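Local atomic coordinates of ATP-dependent helicase FUN30 (PDB entry 5GN1), a protein that hydrolyses ATP to remodel nucleosomes, supporting heterochromatin organisation and promoting DNA end resection at double-strand breaks, this chain being the C-terminal part of its ATPase domain. Residues 67-72 and 115-120; 191-196 and 275-280; 290-295 and 304-309. All coordinates share one frame; numbering follows the deposited sequence.

Interaction 1 (67-72 and 115-120); sequences DKEIQI and LLFRNI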
loop_
_atom_site.group_PDB
_atom_site.type_symbol
_atom_site.label_atom_id
_atom_site.label_comp_id
_atom_site.label_asym_id
_atom_site.label_seq_id
_atom_site.Cartn_x
_atom_site.Cartn_y
_atom_site.Cartn_z
ATOM N N ASP A 67 10.054 10.822 8.912
ATOM C CA ASP A 67 11.143 11.302 9.759
ATOM C C ASP A 67 11.174 10.563 11.096
ATOM O O ASP A 67 12.254 10.250 11.606
ATOM C CB ASP A 67 11.005 12.809 9.993
ATOM C CG ASP A 67 11.373 13.653 8.765
ATOM O OD1 ASP A 67 12.018 13.137 7.827
ATOM O OD2 ASP A 67 11.012 14.855 8.756
ATOM N N LYS A 68 10.001 10.280 11.677
ATOM C CA LYS A 68 9.934 9.467 12.896
ATOM C C LYS A 68 10.571 8.100 12.683
ATOM O O LYS A 68 11.343 7.622 13.522
ATOM C CB LYS A 68 8.485 9.291 13.351
ATOM C CG LYS A 68 7.925 10.391 14.226
ATOM C CD LYS A 68 6.487 10.072 14.652
ATOM C CE LYS A 68 5.579 9.801 13.449
ATOM N NZ LYS A 68 4.108 9.875 13.754
ATOM N N GLU A 69 10.231 7.437 11.572
ATOM C CA GLU A 69 10.815 6.130 11.284
ATOM C C GLU A 69 12.318 6.227 11.069
ATOM O O GLU A 69 13.071 5.325 11.469
ATOM C CB GLU A 69 10.155 5.508 10.051
ATOM C CG GLU A 69 8.726 5.072 10.276
ATOM C CD GLU A 69 8.600 4.015 11.368
ATOM O OE1 GLU A 69 9.513 3.163 11.500
ATOM O OE2 GLU A 69 7.594 4.060 12.102
ATOM N N ILE A 70 12.768 7.292 10.400
ATOM C CA ILE A 70 14.197 7.452 10.161
ATOM C C ILE A 70 14.925 7.674 11.481
ATOM O O ILE A 70 16.063 7.223 11.648
ATOM C CB ILE A 70 14.460 8.598 9.162
ATOM C CG1 ILE A 70 14.067 8.180 7.746
ATOM C CG2 ILE A 70 15.931 9.031 9.191
ATOM C CD1 ILE A 70 15.050 7.212 7.082
ATOM N N GLN A 71 14.288 8.302 12.436
ATOM C CA GLN A 71 14.879 8.500 13.746
ATOM C C GLN A 71 15.052 7.141 14.433
ATOM O O GLN A 71 16.078 6.894 15.007
ATOM C CB GLN A 71 14.052 9.444 14.598
ATOM C CG GLN A 71 14.686 9.813 15.935
ATOM C CD GLN A 71 13.937 10.888 16.717
ATOM O OE1 GLN A 71 12.957 11.460 16.230
ATOM N NE2 GLN A 71 14.402 11.167 17.935
ATOM N N ILE A 72 14.055 6.265 14.347
ATOM C CA ILE A 72 14.189 4.924 14.915
ATOM C C ILE A 72 15.306 4.172 14.210
ATOM O O ILE A 72 16.134 3.511 14.855
ATOM C CB ILE A 72 12.845 4.168 14.849
ATOM C CG1 ILE A 72 11.764 4.957 15.583
ATOM C CG2 ILE A 72 12.982 2.810 15.479
ATOM C CD1 ILE A 72 10.353 4.365 15.448
ATOM N N LEU A 115 -2.417 6.757 6.031
ATOM C CA LEU A 115 -3.414 5.932 6.705
ATOM C C LEU A 115 -2.975 4.489 6.860
ATOM O O LEU A 115 -3.767 3.676 7.328
ATOM C CB LEU A 115 -4.755 5.980 5.961
ATOM C CG LEU A 115 -5.408 7.368 5.880
ATOM C CD1 LEU A 115 -6.800 7.275 5.228
ATOM C CD2 LEU A 115 -5.469 8.038 7.254
ATOM N N LEU A 116 -1.753 4.156 6.453
ATOM C CA LEU A 116 -1.133 2.880 6.775
ATOM C C LEU A 116 -0.515 2.885 8.165
ATOM O O LEU A 116 0.179 1.929 8.529
ATOM C CB LEU A 116 -0.058 2.536 5.737
ATOM C CG LEU A 116 -0.540 2.363 4.295
ATOM C CD1 LEU A 116 0.665 2.271 3.353
ATOM C CD2 LEU A 116 -1.467 1.146 4.186
ATOM N N PHE A 117 -0.748 3.953 8.921
ATOM C CA PHE A 117 -0.202 4.144 10.258
ATOM C C PHE A 117 -1.323 4.621 11.163
ATOM O O PHE A 117 -2.337 5.143 10.702
ATOM C CB PHE A 117 0.935 5.182 10.280
ATOM C CG PHE A 117 2.138 4.780 9.484
ATOM C CD1 PHE A 117 2.161 4.953 8.110
ATOM C CD2 PHE A 117 3.249 4.235 10.108
ATOM C CE1 PHE A 117 3.258 4.575 7.364
ATOM C CE2 PHE A 117 4.357 3.856 9.367
ATOM C CZ PHE A 117 4.364 4.031 7.997
ATOM N N ARG A 118 -1.130 4.452 12.465
ATOM C CA ARG A 118 -2.060 4.980 13.446
ATOM C C ARG A 118 -1.459 6.275 13.991
ATOM O O ARG A 118 -0.470 6.239 14.733
ATOM C CB ARG A 118 -2.295 3.993 14.595
ATOM C CG ARG A 118 -3.338 4.475 15.616
ATOM C CD ARG A 118 -3.720 3.377 16.636
ATOM N NE ARG A 118 -2.635 3.052 17.560
ATOM C CZ ARG A 118 -2.378 3.717 18.689
ATOM N NH1 ARG A 118 -3.120 4.763 19.036
ATOM N NH2 ARG A 118 -1.374 3.336 19.472
ATOM N N ASN A 119 -2.012 7.406 13.560
ATOM C CA ASN A 119 -1.830 8.735 14.146
ATOM C C ASN A 119 -3.060 9.574 14.414
ATOM O O ASN A 119 -3.110 10.316 15.395
ATOM C CB ASN A 119 -1.039 9.536 13.101
ATOM C CG ASN A 119 0.382 9.069 12.952
ATOM O OD1 ASN A 119 1.246 9.334 13.798
ATOM N ND2 ASN A 119 0.645 8.374 11.861
ATOM N N ILE A 120 -4.088 9.412 13.579
ATOM C CA ILE A 120 -5.326 10.149 13.793
ATOM C C ILE A 120 -6.012 9.507 14.990
ATOM O O ILE A 120 -6.469 10.193 15.916
ATOM C CB ILE A 120 -6.206 10.107 12.532
ATOM C CG1 ILE A 120 -5.507 10.879 11.399
ATOM C CG2 ILE A 120 -7.596 10.651 12.810
ATOM C CD1 ILE A 120 -6.188 10.716 10.052
HETATM O O HOH W 1 3.238 7.334 12.715
#
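K68 reaches out from helix 60-82 toward N119, which lies in the loop that follows helix 100-110, and the two side chains approach from opposite directions. From CB the lysine sets off with CG beside its own backbone N and anti to the carbonyl carbon (chi1 -86°). CB, CG and CD form an extended run that meets nothing of 115-120, and a bend at chi3 (-55°) then turns CE and the ammonium group across the gap. The contact of this side chain is made by its last atom, NZ, which lies 2.9 Å from OD1 of N119. The same NZ donates to water 1 at 2.9 Å, and the water also accepts from ND2 of N119, again at 2.9 Å. Of the asparagine amide, OD1 thus lies close to the lysine tip, and ND2 is linked to it through the water.

Beside this polar pair, E69 sends its carboxylate toward the ring of F117. OE2 of E69 approaches CE2 of F117 obliquely at 4.2 Å. E69 also packs on A106 and L107 of helix 100-110, so the glutamate meets that helix as well as the phenylalanine. The loop is held elsewhere by D157, whose OD2 accepts from the backbone N of both N119 and I120, and by a salt bridge from R118 to D123.

This surface contact joins helix 60-82 to the loop between helices 100-110 and 123-133, in a helical part probably equivalent to the second helical region of Rad54-like SNF2 enzymes. With the nearest CA atoms, those of E69 and F117, 11.2 Å apart and one bridging water, the chemistry implies a small, hydrated polar link between side-chain ends rather than a closely packed interface.

Interaction 2 (191-196 and 275-280); sequences KKLLKT and NVIIFD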
loop_
_atom_site.group_PDB
_atom_site.type_symbol
_atom_site.label_atom_id
_atom_site.label_comp_id
_atom_site.label_asym_id
_atom_site.label_seq_id
_atom_site.Cartn_x
_atom_site.Cartn_y
_atom_site.Cartn_z
ATOM N N LYS A 191 -4.163 10.810 -9.177
ATOM C CA LYS A 191 -5.340 11.540 -9.628
ATOM C C LYS A 191 -5.052 12.279 -10.927
ATOM O O LYS A 191 -5.891 12.305 -11.841
ATOM C CB LYS A 191 -5.771 12.476 -8.493
ATOM C CG LYS A 191 -6.677 13.619 -8.799
ATOM C CD LYS A 191 -6.728 14.507 -7.546
ATOM C CE LYS A 191 -7.490 15.798 -7.787
ATOM N NZ LYS A 191 -8.942 15.551 -8.016
ATOM N N LYS A 192 -3.846 12.827 -11.049
ATOM C CA LYS A 192 -3.439 13.474 -12.293
ATOM C C LYS A 192 -3.338 12.461 -13.431
ATOM O O LYS A 192 -3.902 12.664 -14.516
ATOM C CB LYS A 192 -2.108 14.196 -12.078
ATOM C CG LYS A 192 -1.531 14.825 -13.326
ATOM C CD LYS A 192 -0.283 15.634 -13.032
ATOM C CE LYS A 192 0.323 16.186 -14.321
ATOM N NZ LYS A 192 1.505 17.043 -14.037
ATOM N N LEU A 193 -2.666 11.337 -13.183
ATOM C CA LEU A 193 -2.513 10.329 -14.225
ATOM C C LEU A 193 -3.854 9.717 -14.630
ATOM O O LEU A 193 -4.100 9.489 -15.822
ATOM C CB LEU A 193 -1.546 9.250 -13.758
ATOM C CG LEU A 193 -1.123 8.263 -14.842
ATOM C CD1 LEU A 193 -0.610 8.999 -16.085
ATOM C CD2 LEU A 193 -0.080 7.301 -14.312
ATOM N N LEU A 194 -4.736 9.447 -13.658
ATOM C CA LEU A 194 -6.038 8.865 -13.981
ATOM C C LEU A 194 -6.883 9.815 -14.832
ATOM O O LEU A 194 -7.602 9.374 -15.738
ATOM C CB LEU A 194 -6.781 8.487 -12.699
ATOM C CG LEU A 194 -6.205 7.292 -11.919
ATOM C CD1 LEU A 194 -7.060 7.009 -10.713
ATOM C CD2 LEU A 194 -6.075 6.055 -12.799
ATOM N N LYS A 195 -6.822 11.121 -14.551
ATOM C CA LYS A 195 -7.567 12.075 -15.364
ATOM C C LYS A 195 -7.099 12.052 -16.818
ATOM O O LYS A 195 -7.919 12.062 -17.745
ATOM C CB LYS A 195 -7.452 13.485 -14.780
ATOM C CG LYS A 195 -8.438 14.444 -15.450
ATOM C CD LYS A 195 -8.088 15.906 -15.277
ATOM C CE LYS A 195 -8.760 16.749 -16.369
ATOM N NZ LYS A 195 -8.224 16.456 -17.737
ATOM N N THR A 196 -5.788 12.006 -17.041
ATOM C CA THR A 196 -5.277 11.882 -18.401
ATOM C C THR A 196 -5.802 10.620 -19.081
ATOM O O THR A 196 -6.313 10.677 -20.202
ATOM C CB THR A 196 -3.749 11.876 -18.384
ATOM O OG1 THR A 196 -3.276 13.129 -17.873
ATOM C CG2 THR A 196 -3.217 11.660 -19.784
ATOM N N ASN A 275 -3.234 0.688 -20.278
ATOM C CA ASN A 275 -2.458 1.458 -19.319
ATOM C C ASN A 275 -2.289 0.646 -18.048
ATOM O O ASN A 275 -3.195 -0.084 -17.640
ATOM C CB ASN A 275 -3.114 2.792 -18.989
ATOM C CG ASN A 275 -3.290 3.651 -20.219
ATOM O OD1 ASN A 275 -2.400 4.423 -20.584
ATOM N ND2 ASN A 275 -4.436 3.520 -20.865
ATOM N N VAL A 276 -1.117 0.777 -17.432
ATOM C CA VAL A 276 -0.788 0.056 -16.214
ATOM C C VAL A 276 -0.101 1.036 -15.273
ATOM O O VAL A 276 0.837 1.729 -15.677
ATOM C CB VAL A 276 0.115 -1.167 -16.493
ATOM C CG1 VAL A 276 0.550 -1.795 -15.161
ATOM C CG2 VAL A 276 -0.621 -2.204 -17.346
ATOM N N ILE A 277 -0.587 1.119 -14.037
ATOM C CA ILE A 277 0.018 1.935 -13.000
ATOM C C ILE A 277 0.516 0.996 -11.920
ATOM O O ILE A 277 -0.270 0.226 -11.352
ATOM C CB ILE A 277 -0.967 2.960 -12.425
ATOM C CG1 ILE A 277 -1.477 3.878 -13.539
ATOM C CG2 ILE A 277 -0.298 3.765 -11.320
ATOM C CD1 ILE A 277 -2.473 4.881 -13.056
ATOM N N ILE A 278 1.820 1.044 -11.659
ATOM C CA ILE A 278 2.442 0.277 -10.582
ATOM C C ILE A 278 2.453 1.219 -9.388
ATOM O O ILE A 278 3.239 2.171 -9.350
ATOM C CB ILE A 278 3.853 -0.185 -10.956
ATOM C CG1 ILE A 278 3.838 -0.959 -12.270
ATOM C CG2 ILE A 278 4.448 -1.063 -9.853
ATOM C CD1 ILE A 278 3.103 -2.250 -12.180
ATOM N N PHE A 279 1.532 1.007 -8.439
ATOM C CA PHE A 279 1.421 1.971 -7.350
ATOM C C PHE A 279 2.650 1.916 -6.456
ATOM O O PHE A 279 3.072 2.945 -5.911
ATOM C CB PHE A 279 0.149 1.726 -6.549
ATOM C CG PHE A 279 -0.217 2.852 -5.619
ATOM C CD1 PHE A 279 -0.953 3.940 -6.077
ATOM C CD2 PHE A 279 0.159 2.817 -4.280
ATOM C CE1 PHE A 279 -1.291 4.982 -5.221
ATOM C CE2 PHE A 279 -0.192 3.848 -3.412
ATOM C CZ PHE A 279 -0.919 4.930 -3.886
ATOM N N ASP A 280 3.259 0.743 -6.332
ATOM C CA ASP A 280 4.455 0.575 -5.516
ATOM C C ASP A 280 5.239 -0.577 -6.117
ATOM O O ASP A 280 4.662 -1.620 -6.441
ATOM C CB ASP A 280 4.096 0.311 -4.043
ATOM C CG ASP A 280 3.027 -0.774 -3.882
ATOM O OD1 ASP A 280 3.397 -1.970 -3.872
ATOM O OD2 ASP A 280 1.819 -0.422 -3.789
#
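L193 overlaps I277 with its CD2 methyl, which sits 3.6 Å from CD1 of the isoleucine and 3.8 Å from its CG1, so the leucine branch covers the last bond of the isoleucine chain. The two side chains meet tip to tip. On the leucine, CG swings anti to the backbone N (chi1 -170°), which carries the branch away from helix 185-200 toward strand 275-278. I277 answers with an extended CG1-CD1 arm (chi2 178°) that stands out from the sheet. L194, the next residue on the helix, comes in at a slant: its CB does not point at the strand, yet CD2 extends far enough to reach I277 CD1 at 3.8 Å. One isoleucine methyl therefore lies against two leucine methyls supplied by successive residues of the helix.

The surroundings are mostly apolar. L190, one turn earlier on the helix, also touches I277, while V205 of the neighbouring strand 205-209 packs against both I277 and L194. L193 additionally reaches T307 on strand 304-311, so this helix spans more than one strand of the parallel sheet. Along 275-278 the side chains alternate: I277 faces helix 185-200, whereas V276 meets I306 and F208.

This is helix-on-sheet packing in the RecA-like fold of the helicase C-terminal lobe. No hydrogen bond crosses between 191-196 and 275-280, and every contact across them is carbon to carbon. The chemistry implies a largely buried hydrophobic layer in which methyl-to-methyl van der Waals contact joins one face of the sheet to its covering helix.

Interaction 3 (290-295 and 304-309); sequences QAADRA and VNITTL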
loop_
_atom_site.group_PDB
_atom_site.type_symbol
_atom_site.label_atom_id
_atom_site.label_comp_id
_atom_site.label_asym_id
_atom_site.label_seq_id
_atom_site.Cartn_x
_atom_site.Cartn_y
_atom_site.Cartn_z
ATOM N N GLN A 290 5.477 -9.118 -15.038
ATOM C CA GLN A 290 4.355 -10.052 -15.091
ATOM C C GLN A 290 3.021 -9.330 -14.939
ATOM O O GLN A 290 2.058 -9.649 -15.641
ATOM C CB GLN A 290 4.495 -11.121 -14.007
ATOM C CG GLN A 290 5.413 -12.280 -14.389
ATOM C CD GLN A 290 4.816 -13.137 -15.490
ATOM O OE1 GLN A 290 4.802 -12.751 -16.662
ATOM N NE2 GLN A 290 4.298 -14.295 -15.112
ATOM N N ALA A 291 2.944 -8.374 -14.011
ATOM C CA ALA A 291 1.745 -7.563 -13.855
ATOM C C ALA A 291 1.442 -6.778 -15.127
ATOM O O ALA A 291 0.317 -6.808 -15.634
ATOM C CB ALA A 291 1.910 -6.625 -12.656
ATOM N N ALA A 292 2.444 -6.085 -15.671
ATOM C CA ALA A 292 2.237 -5.314 -16.892
ATOM C C ALA A 292 1.808 -6.196 -18.059
ATOM O O ALA A 292 1.012 -5.764 -18.905
ATOM C CB ALA A 292 3.507 -4.536 -17.238
ATOM N N ASP A 293 2.284 -7.437 -18.111
ATOM C CA ASP A 293 1.903 -8.351 -19.181
ATOM C C ASP A 293 0.481 -8.900 -19.047
ATOM O O ASP A 293 0.074 -9.700 -19.893
ATOM C CB ASP A 293 2.894 -9.516 -19.265
ATOM C CG ASP A 293 4.264 -9.088 -19.786
ATOM O OD1 ASP A 293 4.410 -7.943 -20.282
ATOM O OD2 ASP A 293 5.198 -9.917 -19.716
ATOM N N ARG A 294 -0.287 -8.526 -18.013
ATOM C CA ARG A 294 -1.725 -8.807 -18.062
ATOM C C ARG A 294 -2.386 -8.003 -19.175
ATOM O O ARG A 294 -3.364 -8.457 -19.773
ATOM C CB ARG A 294 -2.406 -8.499 -16.716
ATOM C CG ARG A 294 -1.883 -9.285 -15.496
ATOM C CD ARG A 294 -1.727 -10.771 -15.795
ATOM N NE ARG A 294 -0.368 -11.088 -16.232
ATOM C CZ ARG A 294 -0.034 -12.188 -16.893
ATOM N NH1 ARG A 294 -0.975 -13.067 -17.229
ATOM N NH2 ARG A 294 1.234 -12.396 -17.236
ATOM N N ALA A 295 -1.843 -6.827 -19.477
ATOM C CA ALA A 295 -2.282 -5.962 -20.562
ATOM C C ALA A 295 -1.441 -6.129 -21.820
ATOM O O ALA A 295 -1.986 -6.157 -22.932
ATOM C CB ALA A 295 -2.227 -4.495 -20.113
ATOM N N VAL A 304 0.916 -0.310 -24.963
ATOM C CA VAL A 304 0.635 -0.336 -23.529
ATOM C C VAL A 304 1.614 0.588 -22.822
ATOM O O VAL A 304 2.835 0.472 -23.002
ATOM C CB VAL A 304 0.711 -1.768 -22.969
ATOM C CG1 VAL A 304 0.724 -1.768 -21.417
ATOM C CG2 VAL A 304 -0.448 -2.597 -23.507
ATOM N N ASN A 305 1.087 1.509 -22.022
ATOM C CA ASN A 305 1.902 2.455 -21.279
ATOM C C ASN A 305 1.877 2.092 -19.802
ATOM O O ASN A 305 0.804 1.942 -19.212
ATOM C CB ASN A 305 1.416 3.881 -21.491
ATOM C CG ASN A 305 1.876 4.451 -22.819
ATOM O OD1 ASN A 305 1.134 4.447 -23.807
ATOM N ND2 ASN A 305 3.115 4.927 -22.854
ATOM N N ILE A 306 3.058 1.952 -19.215
ATOM C CA ILE A 306 3.212 1.482 -17.842
ATOM C C ILE A 306 3.922 2.568 -17.048
ATOM O O ILE A 306 4.974 3.058 -17.465
ATOM C CB ILE A 306 3.986 0.153 -17.795
ATOM C CG1 ILE A 306 3.228 -0.930 -18.560
ATOM C CG2 ILE A 306 4.249 -0.285 -16.355
ATOM C CD1 ILE A 306 4.076 -1.651 -19.529
ATOM N N THR A 307 3.336 2.972 -15.921
ATOM C CA THR A 307 3.900 4.036 -15.102
ATOM C C THR A 307 4.080 3.534 -13.671
ATOM O O THR A 307 3.122 3.053 -13.055
ATOM C CB THR A 307 3.009 5.287 -15.134
ATOM O OG1 THR A 307 2.898 5.751 -16.489
ATOM C CG2 THR A 307 3.599 6.414 -14.257
ATOM N N THR A 308 5.300 3.648 -13.147
ATOM C CA THR A 308 5.595 3.294 -11.762
ATOM C C THR A 308 5.700 4.566 -10.936
ATOM O O THR A 308 6.437 5.489 -11.304
ATOM C CB THR A 308 6.887 2.488 -11.662
ATOM O OG1 THR A 308 6.746 1.290 -12.423
ATOM C CG2 THR A 308 7.179 2.119 -10.206
ATOM N N LEU A 309 4.923 4.629 -9.854
ATOM C CA LEU A 309 4.929 5.771 -8.954
ATOM C C LEU A 309 6.072 5.617 -7.966
ATOM O O LEU A 309 6.188 4.580 -7.312
ATOM C CB LEU A 309 3.607 5.865 -8.185
ATOM C CG LEU A 309 2.344 5.942 -9.030
ATOM C CD1 LEU A 309 1.128 6.207 -8.143
ATOM C CD2 LEU A 309 2.519 7.034 -10.059
#
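This is a buried apolar contact inside a beta-alpha-beta unit of the RecA-like fold: the last part of helix 285-292 and the residues that follow lie over strand 304-311, the strand that completes the crossover begun by strand 275-278. The sequence around 290-295 matches the glutamine- and arginine-rich motif VI of SNF2 helicases, so the packing sets part of that motif against the sheet.

Two alanines present methyl-sized surfaces to the strand. A292 points its CB at I306, whose CD1 lies 3.7 Å away and CG1 3.9 Å, so the outer arm of the isoleucine runs beneath A292. Toward the start of the strand, V304 meets A295 with both branches. Its CG1 lies anti to the backbone N (chi1 168°) and faces A295 CB at 4.2 Å, while the other branch, CG2, approaches the backbone A295 O at 3.9 Å. The short alanine side chains let the backbone come near the sheet, with CA atoms about 7 Å apart at both pairs. V276 of the adjacent strand touches both I306 and A295, widening the apolar patch.

On the side away from 304-309, R294 packs on L206 and F208 of strand 205-209, and its NH1 is hydrogen-bonded to I268 O. The backbone carbonyl of Q290 fixes the guanidinium further by accepting from two of its nitrogens side-on. It lies in the guanidinium plane: R294 NE reaches Q290 O at 2.9 Å with a nearly straight N-H...O angle of 163°, and R294 NH2 meets the same oxygen, Q290 O, at 3.3 Å and a more bent 137°.

In the fold
From the N terminus, interaction 1 comes first, closing a mostly helical excursion of 42 residues between helix 60-82 and the loop at 115-120. Interaction 2 then closes a longer loop of 78 residues, bringing helix 185-200 onto strand 275-278. Interaction 3 follows with a short one of eight residues. The three are in series and neither nest nor cross. Interactions 2 and 3 meet through the sheet, where I278 N and T307 O, 2.8 Å apart, probably form a hydrogen bond between neighbouring strands, and their helices pack on opposite faces. Interaction 1 stands apart, its centre about 30 Å from that of interaction 3, across the middle of the chain.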